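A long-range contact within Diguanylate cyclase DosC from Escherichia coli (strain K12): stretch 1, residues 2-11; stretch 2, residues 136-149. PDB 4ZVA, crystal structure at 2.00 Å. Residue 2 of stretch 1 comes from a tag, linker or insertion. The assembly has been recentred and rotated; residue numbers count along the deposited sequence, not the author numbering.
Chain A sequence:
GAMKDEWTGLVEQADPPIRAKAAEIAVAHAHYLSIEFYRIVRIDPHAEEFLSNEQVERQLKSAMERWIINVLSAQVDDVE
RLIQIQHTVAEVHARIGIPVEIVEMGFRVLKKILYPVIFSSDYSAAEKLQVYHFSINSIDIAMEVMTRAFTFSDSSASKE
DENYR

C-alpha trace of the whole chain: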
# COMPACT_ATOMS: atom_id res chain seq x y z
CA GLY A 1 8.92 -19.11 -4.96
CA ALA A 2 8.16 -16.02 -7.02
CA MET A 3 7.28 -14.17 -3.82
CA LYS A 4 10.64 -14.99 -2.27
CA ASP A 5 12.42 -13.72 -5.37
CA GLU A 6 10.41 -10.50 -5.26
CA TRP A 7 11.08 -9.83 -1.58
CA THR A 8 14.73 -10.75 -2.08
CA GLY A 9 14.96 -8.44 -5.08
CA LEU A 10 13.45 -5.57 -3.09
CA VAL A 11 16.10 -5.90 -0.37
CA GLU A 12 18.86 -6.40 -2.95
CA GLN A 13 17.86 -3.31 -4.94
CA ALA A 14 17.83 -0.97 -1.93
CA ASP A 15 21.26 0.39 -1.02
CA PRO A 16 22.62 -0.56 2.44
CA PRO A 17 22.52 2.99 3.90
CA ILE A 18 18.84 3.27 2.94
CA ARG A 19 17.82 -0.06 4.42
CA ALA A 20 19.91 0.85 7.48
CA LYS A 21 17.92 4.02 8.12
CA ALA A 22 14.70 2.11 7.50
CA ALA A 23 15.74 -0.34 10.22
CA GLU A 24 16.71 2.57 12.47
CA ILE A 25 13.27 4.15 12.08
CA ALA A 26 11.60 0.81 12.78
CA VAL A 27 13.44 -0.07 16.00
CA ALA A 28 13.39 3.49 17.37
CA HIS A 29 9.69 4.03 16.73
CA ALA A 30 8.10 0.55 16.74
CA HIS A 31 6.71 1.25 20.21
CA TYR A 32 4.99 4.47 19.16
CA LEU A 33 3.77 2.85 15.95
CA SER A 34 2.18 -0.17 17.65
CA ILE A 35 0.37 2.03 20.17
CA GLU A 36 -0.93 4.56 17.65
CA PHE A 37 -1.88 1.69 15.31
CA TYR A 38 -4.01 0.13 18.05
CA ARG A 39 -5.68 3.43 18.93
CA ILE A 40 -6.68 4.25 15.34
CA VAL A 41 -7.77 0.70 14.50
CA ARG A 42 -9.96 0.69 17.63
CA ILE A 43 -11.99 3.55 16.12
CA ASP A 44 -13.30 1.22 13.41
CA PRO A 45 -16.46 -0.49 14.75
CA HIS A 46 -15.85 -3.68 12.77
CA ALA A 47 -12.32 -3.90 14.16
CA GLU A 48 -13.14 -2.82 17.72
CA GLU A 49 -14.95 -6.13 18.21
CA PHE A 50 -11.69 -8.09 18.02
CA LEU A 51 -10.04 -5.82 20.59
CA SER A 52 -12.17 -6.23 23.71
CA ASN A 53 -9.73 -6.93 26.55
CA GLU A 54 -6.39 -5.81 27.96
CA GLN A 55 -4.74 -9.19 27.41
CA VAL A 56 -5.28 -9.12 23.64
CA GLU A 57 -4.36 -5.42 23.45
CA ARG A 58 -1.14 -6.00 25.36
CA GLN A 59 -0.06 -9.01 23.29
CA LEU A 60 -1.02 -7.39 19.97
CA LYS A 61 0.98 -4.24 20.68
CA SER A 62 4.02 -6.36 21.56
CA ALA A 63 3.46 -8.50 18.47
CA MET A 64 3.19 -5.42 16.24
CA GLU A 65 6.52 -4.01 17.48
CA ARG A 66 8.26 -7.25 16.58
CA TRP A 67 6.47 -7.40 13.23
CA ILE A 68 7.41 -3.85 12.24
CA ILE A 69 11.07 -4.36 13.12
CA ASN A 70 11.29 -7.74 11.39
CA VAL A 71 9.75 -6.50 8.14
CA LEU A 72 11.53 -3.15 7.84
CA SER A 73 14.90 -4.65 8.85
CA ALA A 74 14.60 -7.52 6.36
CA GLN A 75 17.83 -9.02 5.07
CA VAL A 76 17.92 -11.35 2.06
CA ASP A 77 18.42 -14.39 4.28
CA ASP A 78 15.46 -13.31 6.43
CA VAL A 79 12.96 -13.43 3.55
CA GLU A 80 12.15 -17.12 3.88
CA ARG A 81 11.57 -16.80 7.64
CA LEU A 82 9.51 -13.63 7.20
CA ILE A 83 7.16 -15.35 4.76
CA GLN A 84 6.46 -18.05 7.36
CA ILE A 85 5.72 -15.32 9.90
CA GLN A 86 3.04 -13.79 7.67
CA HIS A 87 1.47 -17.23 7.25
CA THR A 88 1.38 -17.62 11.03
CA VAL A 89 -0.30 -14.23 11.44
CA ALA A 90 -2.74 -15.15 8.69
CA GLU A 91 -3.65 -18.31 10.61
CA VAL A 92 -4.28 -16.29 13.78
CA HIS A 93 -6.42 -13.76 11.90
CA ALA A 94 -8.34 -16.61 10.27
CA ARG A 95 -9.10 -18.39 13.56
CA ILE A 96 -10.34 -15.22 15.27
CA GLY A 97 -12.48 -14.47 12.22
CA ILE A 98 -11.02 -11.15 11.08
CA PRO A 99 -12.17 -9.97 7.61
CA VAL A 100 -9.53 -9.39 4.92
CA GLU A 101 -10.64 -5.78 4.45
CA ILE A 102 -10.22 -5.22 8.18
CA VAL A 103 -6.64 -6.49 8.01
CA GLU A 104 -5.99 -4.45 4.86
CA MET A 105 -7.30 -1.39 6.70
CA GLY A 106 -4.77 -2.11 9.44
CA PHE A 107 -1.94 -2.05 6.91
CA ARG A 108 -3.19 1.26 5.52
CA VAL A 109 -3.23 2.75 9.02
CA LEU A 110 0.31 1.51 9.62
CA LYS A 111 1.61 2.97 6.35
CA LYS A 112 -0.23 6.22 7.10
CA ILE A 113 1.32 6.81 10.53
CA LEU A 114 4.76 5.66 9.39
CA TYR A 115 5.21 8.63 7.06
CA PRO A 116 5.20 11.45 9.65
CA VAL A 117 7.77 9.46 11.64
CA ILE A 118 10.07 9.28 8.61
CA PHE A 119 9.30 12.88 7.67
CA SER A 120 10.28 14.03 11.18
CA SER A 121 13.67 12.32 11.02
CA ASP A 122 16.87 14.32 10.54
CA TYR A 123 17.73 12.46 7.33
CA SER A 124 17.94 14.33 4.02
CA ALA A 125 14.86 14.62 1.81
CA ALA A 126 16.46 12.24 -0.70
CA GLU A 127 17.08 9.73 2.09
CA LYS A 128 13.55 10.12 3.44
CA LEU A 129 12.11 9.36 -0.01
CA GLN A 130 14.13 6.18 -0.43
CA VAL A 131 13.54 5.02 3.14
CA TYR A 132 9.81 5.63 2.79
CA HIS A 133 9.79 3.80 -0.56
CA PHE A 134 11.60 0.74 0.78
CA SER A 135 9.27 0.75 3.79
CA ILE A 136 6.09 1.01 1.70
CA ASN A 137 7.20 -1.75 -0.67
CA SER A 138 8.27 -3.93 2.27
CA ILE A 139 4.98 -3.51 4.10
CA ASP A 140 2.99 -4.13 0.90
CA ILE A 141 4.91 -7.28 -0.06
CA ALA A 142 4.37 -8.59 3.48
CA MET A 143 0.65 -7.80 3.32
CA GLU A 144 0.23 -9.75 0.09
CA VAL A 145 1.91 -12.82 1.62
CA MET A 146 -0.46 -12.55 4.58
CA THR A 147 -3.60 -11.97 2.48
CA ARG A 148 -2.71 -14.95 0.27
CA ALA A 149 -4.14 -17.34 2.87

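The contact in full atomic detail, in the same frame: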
# COMPACT_ATOMS: atom_id res chain seq x y z
N ALA A 2 8.11 -17.31 -6.35
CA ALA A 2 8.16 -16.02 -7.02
C ALA A 2 8.12 -14.89 -6.00
O ALA A 2 8.71 -13.83 -6.20
CB ALA A 2 7.02 -15.88 -8.02
N MET A 3 7.41 -15.14 -4.90
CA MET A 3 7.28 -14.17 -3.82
C MET A 3 8.61 -13.95 -3.12
O MET A 3 8.97 -12.82 -2.79
CB MET A 3 6.23 -14.64 -2.82
CG MET A 3 5.56 -13.51 -2.09
SD MET A 3 4.82 -12.36 -3.24
CE MET A 3 3.76 -11.45 -2.13
N LYS A 4 9.33 -15.04 -2.89
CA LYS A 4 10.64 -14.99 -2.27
C LYS A 4 11.61 -14.19 -3.12
O LYS A 4 12.39 -13.38 -2.62
CB LYS A 4 11.18 -16.41 -2.04
CG LYS A 4 12.61 -16.47 -1.53
CD LYS A 4 13.09 -17.91 -1.45
CE LYS A 4 14.55 -17.99 -1.01
NZ LYS A 4 15.04 -19.39 -0.97
N ASP A 5 11.55 -14.41 -4.43
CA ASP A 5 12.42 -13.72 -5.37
C ASP A 5 12.12 -12.23 -5.42
O ASP A 5 13.01 -11.41 -5.62
CB ASP A 5 12.28 -14.33 -6.77
CG ASP A 5 12.64 -15.80 -6.80
OD1 ASP A 5 13.42 -16.24 -5.93
OD2 ASP A 5 12.14 -16.52 -7.69
N GLU A 6 10.85 -11.89 -5.24
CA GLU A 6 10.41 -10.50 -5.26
C GLU A 6 10.86 -9.77 -4.00
O GLU A 6 11.39 -8.66 -4.07
CB GLU A 6 8.89 -10.42 -5.41
CG GLU A 6 8.31 -9.03 -5.25
CD GLU A 6 8.42 -8.19 -6.50
OE1 GLU A 6 7.94 -7.04 -6.48
OE2 GLU A 6 8.98 -8.68 -7.50
N TRP A 7 10.66 -10.41 -2.85
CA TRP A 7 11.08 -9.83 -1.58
C TRP A 7 12.59 -9.70 -1.53
O TRP A 7 13.13 -8.68 -1.10
CB TRP A 7 10.55 -10.66 -0.41
CG TRP A 7 10.40 -9.89 0.87
CD1 TRP A 7 11.08 -8.76 1.23
CD2 TRP A 7 9.48 -10.17 1.92
NE1 TRP A 7 10.65 -8.34 2.46
CE2 TRP A 7 9.67 -9.18 2.91
CE3 TRP A 7 8.52 -11.16 2.14
CZ2 TRP A 7 8.93 -9.16 4.09
CZ3 TRP A 7 7.79 -11.13 3.31
CH2 TRP A 7 8.00 -10.14 4.27
N THR A 8 13.28 -10.75 -1.99
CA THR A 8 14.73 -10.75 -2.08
C THR A 8 15.24 -9.63 -2.98
O THR A 8 16.17 -8.91 -2.62
CB THR A 8 15.26 -12.09 -2.62
OG1 THR A 8 14.97 -13.14 -1.68
CG2 THR A 8 16.76 -12.03 -2.86
N GLY A 9 14.62 -9.49 -4.15
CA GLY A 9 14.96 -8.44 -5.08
C GLY A 9 14.81 -7.06 -4.47
O GLY A 9 15.67 -6.20 -4.65
N LEU A 10 13.72 -6.85 -3.74
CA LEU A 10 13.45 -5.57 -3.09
C LEU A 10 14.57 -5.18 -2.13
O LEU A 10 15.03 -4.04 -2.12
CB LEU A 10 12.12 -5.62 -2.34
CG LEU A 10 11.78 -4.36 -1.54
CD1 LEU A 10 11.62 -3.16 -2.46
CD2 LEU A 10 10.52 -4.58 -0.71
N VAL A 11 15.02 -6.14 -1.32
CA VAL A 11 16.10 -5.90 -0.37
C VAL A 11 17.41 -5.67 -1.12
O VAL A 11 18.18 -4.77 -0.78
CB VAL A 11 16.26 -7.09 0.60
CG1 VAL A 11 17.47 -6.88 1.51
CG2 VAL A 11 14.99 -7.28 1.42
N ILE A 136 7.40 1.25 2.31
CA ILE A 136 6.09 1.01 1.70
C ILE A 136 6.09 -0.32 0.94
O ILE A 136 5.19 -1.14 1.11
CB ILE A 136 5.69 2.14 0.74
CG1 ILE A 136 5.39 3.42 1.53
CG2 ILE A 136 4.46 1.75 -0.06
CD1 ILE A 136 4.26 3.27 2.54
N ASN A 137 7.10 -0.53 0.11
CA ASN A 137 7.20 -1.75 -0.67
C ASN A 137 7.36 -2.99 0.21
O ASN A 137 6.82 -4.05 -0.09
CB ASN A 137 8.37 -1.66 -1.66
CG ASN A 137 8.01 -0.85 -2.90
OD1 ASN A 137 7.00 -0.15 -2.93
ND2 ASN A 137 8.85 -0.94 -3.92
N SER A 138 8.09 -2.84 1.31
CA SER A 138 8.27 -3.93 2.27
C SER A 138 6.97 -4.29 2.97
O SER A 138 6.65 -5.46 3.14
CB SER A 138 9.34 -3.57 3.31
OG SER A 138 10.62 -3.46 2.71
N ILE A 139 6.23 -3.27 3.40
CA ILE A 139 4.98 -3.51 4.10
C ILE A 139 3.95 -4.12 3.14
O ILE A 139 3.22 -5.04 3.51
CB ILE A 139 4.42 -2.20 4.71
CG1 ILE A 139 5.34 -1.73 5.84
CG2 ILE A 139 3.01 -2.41 5.25
CD1 ILE A 139 4.90 -0.45 6.49
N ASP A 140 3.92 -3.62 1.91
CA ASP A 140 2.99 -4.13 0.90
C ASP A 140 3.27 -5.57 0.49
O ASP A 140 2.34 -6.37 0.34
CB ASP A 140 3.02 -3.24 -0.34
CG ASP A 140 2.14 -2.01 -0.20
OD1 ASP A 140 1.32 -1.97 0.74
OD2 ASP A 140 2.25 -1.09 -1.04
N ILE A 141 4.55 -5.92 0.31
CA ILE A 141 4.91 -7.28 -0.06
C ILE A 141 4.55 -8.24 1.08
O ILE A 141 4.11 -9.37 0.83
CB ILE A 141 6.41 -7.42 -0.44
CG1 ILE A 141 6.70 -8.78 -1.06
CG2 ILE A 141 7.33 -7.20 0.75
CD1 ILE A 141 6.16 -8.93 -2.45
N ALA A 142 4.72 -7.79 2.31
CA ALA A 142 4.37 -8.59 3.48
C ALA A 142 2.86 -8.78 3.58
O ALA A 142 2.39 -9.86 3.93
CB ALA A 142 4.91 -7.94 4.75
N MET A 143 2.11 -7.72 3.27
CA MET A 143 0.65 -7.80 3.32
C MET A 143 0.11 -8.81 2.32
O MET A 143 -0.81 -9.57 2.62
CB MET A 143 0.02 -6.44 3.04
CG MET A 143 -1.50 -6.51 2.92
SD MET A 143 -2.34 -4.92 2.89
CE MET A 143 -1.83 -4.30 1.29
N GLU A 144 0.69 -8.84 1.12
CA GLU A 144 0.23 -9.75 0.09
C GLU A 144 0.46 -11.20 0.52
O GLU A 144 -0.41 -12.04 0.33
CB GLU A 144 0.92 -9.48 -1.24
CG GLU A 144 0.46 -10.40 -2.37
CD GLU A 144 0.99 -10.00 -3.73
OE1 GLU A 144 1.24 -8.80 -3.95
OE2 GLU A 144 1.18 -10.90 -4.58
N VAL A 145 1.62 -11.48 1.11
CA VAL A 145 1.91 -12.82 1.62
C VAL A 145 0.87 -13.23 2.65
O VAL A 145 0.39 -14.36 2.64
CB VAL A 145 3.32 -12.90 2.25
CG1 VAL A 145 3.55 -14.28 2.85
CG2 VAL A 145 4.39 -12.60 1.22
N MET A 146 0.52 -12.30 3.53
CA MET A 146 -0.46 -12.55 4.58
C MET A 146 -1.87 -12.77 4.01
O MET A 146 -2.58 -13.67 4.44
CB MET A 146 -0.47 -11.41 5.59
CG MET A 146 -1.34 -11.66 6.80
SD MET A 146 -1.42 -10.25 7.92
CE MET A 146 0.32 -10.06 8.32
N THR A 147 -2.26 -11.92 3.06
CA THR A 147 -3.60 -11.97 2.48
C THR A 147 -3.79 -13.20 1.59
O THR A 147 -4.91 -13.65 1.37
CB THR A 147 -3.92 -10.70 1.67
OG1 THR A 147 -2.89 -10.47 0.70
CG2 THR A 147 -4.01 -9.49 2.60
N ARG A 148 -2.68 -13.74 1.08
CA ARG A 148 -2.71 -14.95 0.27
C ARG A 148 -2.86 -16.20 1.13
O ARG A 148 -2.06 -17.14 1.03
CB ARG A 148 -1.44 -15.06 -0.57
CG ARG A 148 -1.32 -14.08 -1.73
CD ARG A 148 -0.01 -14.31 -2.45
NE ARG A 148 -0.06 -15.43 -3.39
CZ ARG A 148 0.94 -15.79 -4.18
NH1 ARG A 148 2.09 -15.11 -4.14
NH2 ARG A 148 0.82 -16.82 -5.00
N ALA A 149 -3.88 -16.21 1.98
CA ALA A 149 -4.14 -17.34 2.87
C ALA A 149 -5.64 -17.51 3.12
O ALA A 149 -6.39 -16.54 3.15
CB ALA A 149 -3.40 -17.17 4.18
O HOH W 1 11.43 -5.89 3.79

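No direct hydrogen bond joins these two helices; the one polar link between them runs through a single water. Water 1 accepts from W7 NE1 at 2.9 Å and donates to S138 OG at 2.8 Å, so the indole NH, which would be costly to bury unpaired, has an acceptor, and the W7 ring lies against the neighbouring helix.

The rest is mainly apolar packing. Helix 2-11 runs antiparallel to helix 136-147, their N-to-C directions 169° apart and their axes approaching to 10.6 Å. At so small a departure from antiparallel the helices stay side by side along several turns, and the register follows the four-residue repeat: M3 CA lies 7.8 Å from V145 CA, and W7 CA lies 6.8 Å from I141 CA. Each helix is held internally by i to i+4 backbone bonds, such as W7 N to M3 O and V145 N to I141 O, leaving the side chains to make the contact.

I141 is the central knob. Its side chain sits among M3, E6, W7 and L10, the i, i+3, i+4, i+7 pattern of a classic hole. CG2 of I141 lies over one face of the tryptophan, 3.8 Å from the centroid of the five-membered W7 ring and only 10° off its normal, a CH-pi contact that sets a polarizable methyl group against the pi cloud. CD1 of I141 reaches the other way along the helix, 3.5 Å from both M3 CE and E6 CG; the glutamate thus contributes its aliphatic stem here, while its carboxylate is engaged elsewhere in the structure.

W7 begins sideways to the partner helix, yet its long ring carries it in, with CH2 of W7 3.8 Å from A142 CB. The small alanine side chain meets the broad ring at that point.

The ends of the contact use flexible or branched apolar groups. M3 points toward helix 136-147, and its CE packs 3.6 Å from V145 CG2 and 3.5 Å from E144 CG, again a methylene of an acidic residue. Beyond it, R148, the first residue to leave helical geometry, brings NH1 to 4.0 Å from M3 SD, the sulfur lying at the edge of the guanidinium. At the other end L10 CD2 approaches S138 OG at 3.6 Å, and L10 CD1 meets N137 CB at 3.7 Å, a van der Waals fit.

The rule to read is economical: hydrophobic packing in register, with one water serving the buried polar group.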